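Local coordinates for protein laminin subunit ALPHA-1 (Mus musculus, PDB 2JD4) that forms the LG4-5 domain pair of a basement membrane laminin, a metal-binding region that probably helps anchor laminin to cell surfaces, at residues Leu222-Phe228 with Val348-Ser354; Lys104-Val108 with Thr120-Gln124. The protein carries 4 engineered substitutions. One frame throughout, in Å; residues are numbered along the deposited sequence.

Interaction 1 (Leu222-Phe228 with Val348-Ser354); sequences LQITLEF and VRNLRLS. Engineered in segment 222-228: Gln223 (natural residue Asn).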
loop_
_atom_site.group_PDB
_atom_site.type_symbol
_atom_site.label_atom_id
_atom_site.label_comp_id
_atom_site.label_asym_id
_atom_site.label_seq_id
_atom_site.Cartn_x
_atom_site.Cartn_y
_atom_site.Cartn_z
ATOM N N LEU A 222 -0.076 -6.930 -22.848
ATOM C CA LEU A 222 -0.096 -6.436 -21.478
ATOM C C LEU A 222 -1.480 -5.887 -21.138
ATOM O O LEU A 222 -2.041 -5.087 -21.887
ATOM C CB LEU A 222 0.946 -5.331 -21.296
ATOM C CG LEU A 222 0.940 -4.622 -19.939
ATOM C CD1 LEU A 222 1.346 -5.597 -18.838
ATOM C CD2 LEU A 222 1.890 -3.441 -19.981
ATOM N N GLN A 223 -2.026 -6.324 -20.008
ATOM C CA GLN A 223 -3.340 -5.870 -19.571
ATOM C C GLN A 223 -3.190 -5.040 -18.299
ATOM O O GLN A 223 -2.614 -5.503 -17.317
ATOM C CB GLN A 223 -4.253 -7.069 -19.286
ATOM C CG GLN A 223 -5.709 -6.690 -19.066
ATOM C CD GLN A 223 -6.511 -7.799 -18.417
ATOM O OE1 GLN A 223 -6.525 -8.936 -18.894
ATOM N NE2 GLN A 223 -7.191 -7.472 -17.324
ATOM N N ILE A 224 -3.699 -3.813 -18.327
ATOM C CA ILE A 224 -3.632 -2.933 -17.163
ATOM C C ILE A 224 -5.034 -2.690 -16.617
ATOM O O ILE A 224 -5.938 -2.308 -17.363
ATOM C CB ILE A 224 -2.999 -1.563 -17.518
ATOM C CG1 ILE A 224 -1.537 -1.760 -17.930
ATOM C CG2 ILE A 224 -3.103 -0.613 -16.328
ATOM C CD1 ILE A 224 -0.834 -0.485 -18.357
ATOM N N THR A 225 -5.213 -2.926 -15.320
ATOM C CA THR A 225 -6.506 -2.722 -14.669
ATOM C C THR A 225 -6.310 -1.920 -13.384
ATOM O O THR A 225 -5.311 -2.085 -12.684
ATOM C CB THR A 225 -7.180 -4.062 -14.302
ATOM O OG1 THR A 225 -7.389 -4.840 -15.488
ATOM C CG2 THR A 225 -8.515 -3.813 -13.629
ATOM N N LEU A 226 -7.267 -1.054 -13.077
ATOM C CA LEU A 226 -7.185 -0.238 -11.877
ATOM C C LEU A 226 -8.510 0.453 -11.624
ATOM O O LEU A 226 -9.383 0.468 -12.487
ATOM C CB LEU A 226 -6.082 0.815 -12.029
ATOM C CG LEU A 226 -6.215 1.891 -13.118
ATOM C CD1 LEU A 226 -7.219 2.972 -12.706
ATOM C CD2 LEU A 226 -4.861 2.531 -13.344
ATOM N N GLU A 227 -8.652 1.016 -10.429
ATOM C CA GLU A 227 -9.846 1.762 -10.058
ATOM C C GLU A 227 -9.348 3.126 -9.618
ATOM O O GLU A 227 -8.296 3.231 -8.981
ATOM C CB GLU A 227 -10.578 1.097 -8.895
ATOM C CG GLU A 227 -11.141 -0.273 -9.198
ATOM C CD GLU A 227 -11.803 -0.893 -7.985
ATOM O OE1 GLU A 227 -12.692 -0.238 -7.400
ATOM O OE2 GLU A 227 -11.437 -2.028 -7.615
ATOM N N PHE A 228 -10.088 4.176 -9.957
ATOM C CA PHE A 228 -9.673 5.514 -9.572
ATOM C C PHE A 228 -10.866 6.380 -9.187
ATOM O O PHE A 228 -11.988 6.126 -9.610
ATOM C CB PHE A 228 -8.908 6.175 -10.731
ATOM C CG PHE A 228 -9.786 6.595 -11.889
ATOM C CD1 PHE A 228 -10.462 7.815 -11.865
ATOM C CD2 PHE A 228 -9.937 5.770 -13.002
ATOM C CE1 PHE A 228 -11.276 8.207 -12.933
ATOM C CE2 PHE A 228 -10.749 6.151 -14.079
ATOM C CZ PHE A 228 -11.420 7.373 -14.042
ATOM N N VAL A 348 -6.148 5.878 -6.145
ATOM C CA VAL A 348 -6.091 4.746 -7.065
ATOM C C VAL A 348 -6.019 3.471 -6.213
ATOM O O VAL A 348 -5.343 3.444 -5.184
ATOM C CB VAL A 348 -4.842 4.830 -7.967
ATOM C CG1 VAL A 348 -4.671 3.536 -8.763
ATOM C CG2 VAL A 348 -4.964 6.029 -8.894
ATOM N N ARG A 349 -6.717 2.422 -6.639
ATOM C CA ARG A 349 -6.738 1.164 -5.897
ATOM C C ARG A 349 -6.717 -0.018 -6.866
ATOM O O ARG A 349 -7.084 0.119 -8.037
ATOM C CB ARG A 349 -8.002 1.096 -5.030
ATOM C CG ARG A 349 -9.104 0.208 -5.600
ATOM C CD ARG A 349 -10.524 0.700 -5.306
ATOM N NE ARG A 349 -10.760 1.045 -3.912
ATOM C CZ ARG A 349 -11.965 1.286 -3.394
ATOM N NH1 ARG A 349 -13.052 1.209 -4.151
ATOM N NH2 ARG A 349 -12.084 1.627 -2.119
ATOM N N ASN A 350 -6.284 -1.173 -6.369
ATOM C CA ASN A 350 -6.225 -2.397 -7.163
ATOM C C ASN A 350 -5.524 -2.255 -8.510
ATOM O O ASN A 350 -6.060 -2.655 -9.548
ATOM C CB ASN A 350 -7.640 -2.949 -7.378
ATOM C CG ASN A 350 -8.306 -3.363 -6.077
ATOM O OD1 ASN A 350 -7.701 -4.049 -5.252
ATOM N ND2 ASN A 350 -9.561 -2.956 -5.890
ATOM N N LEU A 351 -4.322 -1.693 -8.489
ATOM C CA LEU A 351 -3.534 -1.515 -9.706
ATOM C C LEU A 351 -2.848 -2.838 -10.043
ATOM O O LEU A 351 -2.039 -3.335 -9.256
ATOM C CB LEU A 351 -2.474 -0.437 -9.489
ATOM C CG LEU A 351 -1.551 -0.129 -10.666
ATOM C CD1 LEU A 351 -2.360 0.411 -11.837
ATOM C CD2 LEU A 351 -0.511 0.887 -10.228
ATOM N N ARG A 352 -3.152 -3.394 -11.211
ATOM C CA ARG A 352 -2.566 -4.674 -11.602
ATOM C C ARG A 352 -2.201 -4.779 -13.079
ATOM O O ARG A 352 -2.815 -4.148 -13.933
ATOM C CB ARG A 352 -3.532 -5.802 -11.238
ATOM C CG ARG A 352 -4.895 -5.651 -11.905
ATOM C CD ARG A 352 -6.059 -6.086 -11.008
ATOM N NE ARG A 352 -6.151 -7.533 -10.830
ATOM C CZ ARG A 352 -5.388 -8.243 -10.005
ATOM N NH1 ARG A 352 -4.462 -7.646 -9.264
ATOM N NH2 ARG A 352 -5.556 -9.557 -9.915
ATOM N N LEU A 353 -1.192 -5.594 -13.366
ATOM C CA LEU A 353 -0.741 -5.808 -14.737
ATOM C C LEU A 353 -0.808 -7.287 -15.101
ATOM O O LEU A 353 -0.282 -8.139 -14.386
ATOM C CB LEU A 353 0.689 -5.289 -14.916
ATOM C CG LEU A 353 0.871 -3.777 -15.089
ATOM C CD1 LEU A 353 0.326 -3.041 -13.887
ATOM C CD2 LEU A 353 2.347 -3.465 -15.275
ATOM N N SER A 354 -1.464 -7.580 -16.219
ATOM C CA SER A 354 -1.631 -8.949 -16.697
ATOM C C SER A 354 -1.158 -9.074 -18.142
ATOM O O SER A 354 -0.002 -9.407 -18.399
ATOM C CB SER A 354 -3.104 -9.360 -16.612
ATOM O OG SER A 354 -3.592 -9.260 -15.285
#
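Strands 222-228 and 348-353 run antiparallel, with their axes 4.7 Å apart at closest approach and 162° between their directions. Five backbone hydrogen bonds join the segments. Thr225 and Arg352 form a hydrogen-bonded pair: Thr225 N to Arg352 O is 3.0 Å and Arg352 N to Thr225 O is 2.9 Å. Glu227 and Arg349 form another, with Glu227 N to Arg349 O at 3.0 Å and Arg349 N to Glu227 O at 2.9 Å. Ser354 N adds a short bond of 2.6 Å to Gln223 O. Between the two pairs the register slips by one residue. This beta bulge takes up Asn350, whose backbone is in the left-handed helical region (phi 50°, psi 51°).

At the bulge, Asn350 turns toward strand 222-228, and its ND2 donates to Glu227 OE2 at 2.7 Å. The side chains of the paired Glu227 and Arg349 also meet, in a long salt bridge of 3.6 Å from Glu227 OE1 to Arg349 NH1. Arg349 has a stronger partner in Glu382 and a cation-pi contact with Trp285. Within segment 222-228, the engineered Gln223 donates from NE2 to Thr225 OG1 at 3.2 Å.

The apolar contacts involve buried side chains. Leu226 CD2 meets Leu351 CD1 at 3.6 Å, Leu222 CD1 meets Leu353 CB at 4.0 Å, and Ile224 CG1 lies 4.2 Å from Leu353 CG.

Strand 222-230 also pairs with strand 286-293, and strand 347-353 with strand 201-204. Leu222, Ile224 and Phe228 pack on strand 247-253, as expected in the beta sandwich of a laminin G domain.

Interaction 2 (Lys104-Val108 with Thr120-Gln124); sequences KWHTV and TVDGQ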
loop_
_atom_site.group_PDB
_atom_site.type_symbol
_atom_site.label_atom_id
_atom_site.label_comp_id
_atom_site.label_asym_id
_atom_site.label_seq_id
_atom_site.Cartn_x
_atom_site.Cartn_y
_atom_site.Cartn_z
ATOM N N LYS A 104 -12.255 -0.885 9.881
ATOM C CA LYS A 104 -12.823 -0.438 11.147
ATOM C C LYS A 104 -11.820 -0.732 12.259
ATOM O O LYS A 104 -11.001 -1.643 12.141
ATOM C CB LYS A 104 -14.147 -1.155 11.421
ATOM C CG LYS A 104 -15.258 -0.794 10.436
ATOM C CD LYS A 104 -16.516 -1.601 10.711
ATOM C CE LYS A 104 -17.679 -1.136 9.846
ATOM N NZ LYS A 104 -17.413 -1.322 8.395
ATOM N N TRP A 105 -11.878 0.048 13.334
ATOM C CA TRP A 105 -10.959 -0.143 14.454
ATOM C C TRP A 105 -11.185 -1.453 15.203
ATOM O O TRP A 105 -12.321 -1.828 15.495
ATOM C CB TRP A 105 -11.070 1.018 15.444
ATOM C CG TRP A 105 -10.446 2.291 14.959
ATOM C CD1 TRP A 105 -11.086 3.370 14.405
ATOM C CD2 TRP A 105 -9.052 2.611 14.964
ATOM N NE1 TRP A 105 -10.167 4.342 14.068
ATOM C CE2 TRP A 105 -8.912 3.900 14.400
ATOM C CE3 TRP A 105 -7.902 1.930 15.389
ATOM C CZ2 TRP A 105 -7.668 4.522 14.253
ATOM C CZ3 TRP A 105 -6.666 2.547 15.242
ATOM C CH2 TRP A 105 -6.560 3.835 14.678
ATOM N N HIS A 106 -10.091 -2.138 15.514
ATOM C CA HIS A 106 -10.144 -3.396 16.251
ATOM C C HIS A 106 -9.139 -3.347 17.398
ATOM O O HIS A 106 -8.116 -2.669 17.305
ATOM C CB HIS A 106 -9.774 -4.570 15.340
ATOM C CG HIS A 106 -10.688 -4.745 14.170
ATOM N ND1 HIS A 106 -11.994 -5.165 14.301
ATOM C CD2 HIS A 106 -10.482 -4.561 12.843
ATOM C CE1 HIS A 106 -12.554 -5.231 13.105
ATOM N NE2 HIS A 106 -11.658 -4.869 12.205
ATOM N N THR A 107 -9.435 -4.055 18.480
ATOM C CA THR A 107 -8.514 -4.121 19.604
ATOM C C THR A 107 -7.872 -5.499 19.496
ATOM O O THR A 107 -8.561 -6.490 19.254
ATOM C CB THR A 107 -9.245 -3.990 20.952
ATOM O OG1 THR A 107 -10.179 -5.065 21.094
ATOM C CG2 THR A 107 -9.986 -2.664 21.020
ATOM N N VAL A 108 -6.556 -5.558 19.652
ATOM C CA VAL A 108 -5.834 -6.821 19.540
ATOM C C VAL A 108 -4.951 -7.067 20.751
ATOM O O VAL A 108 -4.344 -6.146 21.285
ATOM C CB VAL A 108 -4.949 -6.829 18.275
ATOM C CG1 VAL A 108 -4.079 -8.085 18.250
ATOM C CG2 VAL A 108 -5.837 -6.762 17.025
ATOM N N THR A 120 -6.351 -12.510 21.275
ATOM C CA THR A 120 -7.695 -11.973 21.446
ATOM C C THR A 120 -7.922 -10.831 20.462
ATOM O O THR A 120 -7.059 -9.972 20.291
ATOM C CB THR A 120 -7.908 -11.424 22.877
ATOM O OG1 THR A 120 -7.538 -12.421 23.839
ATOM C CG2 THR A 120 -9.364 -11.043 23.086
ATOM N N VAL A 121 -9.073 -10.839 19.800
ATOM C CA VAL A 121 -9.424 -9.776 18.867
ATOM C C VAL A 121 -10.841 -9.343 19.206
ATOM O O VAL A 121 -11.765 -10.151 19.197
ATOM C CB VAL A 121 -9.360 -10.237 17.386
ATOM C CG1 VAL A 121 -9.812 -9.093 16.461
ATOM C CG2 VAL A 121 -7.931 -10.650 17.029
ATOM N N ASP A 122 -11.000 -8.065 19.525
ATOM C CA ASP A 122 -12.295 -7.515 19.894
ATOM C C ASP A 122 -12.967 -8.342 20.991
ATOM O O ASP A 122 -14.167 -8.583 20.940
ATOM C CB ASP A 122 -13.221 -7.427 18.674
ATOM C CG ASP A 122 -12.686 -6.490 17.596
ATOM O OD1 ASP A 122 -12.079 -5.461 17.952
ATOM O OD2 ASP A 122 -12.883 -6.779 16.395
ATOM N N GLY A 123 -12.184 -8.782 21.971
ATOM C CA GLY A 123 -12.733 -9.552 23.077
ATOM C C GLY A 123 -12.911 -11.050 22.883
ATOM O O GLY A 123 -13.110 -11.778 23.862
ATOM N N GLN A 124 -12.857 -11.520 21.640
ATOM C CA GLN A 124 -13.012 -12.947 21.368
ATOM C C GLN A 124 -11.650 -13.616 21.537
ATOM O O GLN A 124 -10.736 -13.394 20.746
ATOM C CB GLN A 124 -13.562 -13.171 19.946
ATOM C CG GLN A 124 -12.634 -12.731 18.813
ATOM C CD GLN A 124 -13.327 -12.649 17.455
ATOM O OE1 GLN A 124 -13.857 -13.643 16.946
ATOM N NE2 GLN A 124 -13.319 -11.458 16.860
HETATM O O HOH W 1 -9.333 -7.419 22.515
#
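Thr120 offers its carbonyl to the neighbouring strand: Val108 CA lies 3.5 Å from Thr120 O in a CA-H...O contact. Val121 forms an antiparallel, non-hydrogen-bonded pair with Val108. Their CG2 atoms are 4.4 Å apart, a loose apolar contact. Asp122 makes three hydrogen bonds to the other segment. Its N donates to Thr107 O at 2.9 Å. Its carboxylate takes Thr107 N on OD1 at 3.0 Å and His106 ND1 on OD2 at 2.8 Å. The far nitrogen of His106, NE2, bonds to Asp102, so the ring bridges two aspartates. Asp122 and Gly123 are the corners of a type I' turn, closed by Val121 N to Gln124 O at 3.2 Å. A water bridges Gly123 N at 3.2 Å and Thr107 OG1 at 2.9 Å. The turn links strands 116-121 and 124-130 as a tight beta hairpin in the first laminin G domain. It meets the open end of hairpin 106-113/116-121. Strand 44-53 pairs with 106-113, and Val108 and Val121 both pack on Leu81 of strand 80-86.

The two contacts belong to different laminin G domains of the LG4-5 pair. Interaction 2 comes first along the chain and is complete before interaction 1 begins. Their centres are 32 Å apart, and their nearest atoms are about 12 Å apart, so they do not touch. Interaction 2 is local, with 11 residues between its segments. Interaction 1 spans 119 residues and ties an early strand of the second domain to a late one. The two contacts occupy separate antiparallel sheets. Each domain also has its own magnesium site, at Asp70, Leu87, Thr137 and Asp139 in the first and at Asp246 and Asp319 in the second.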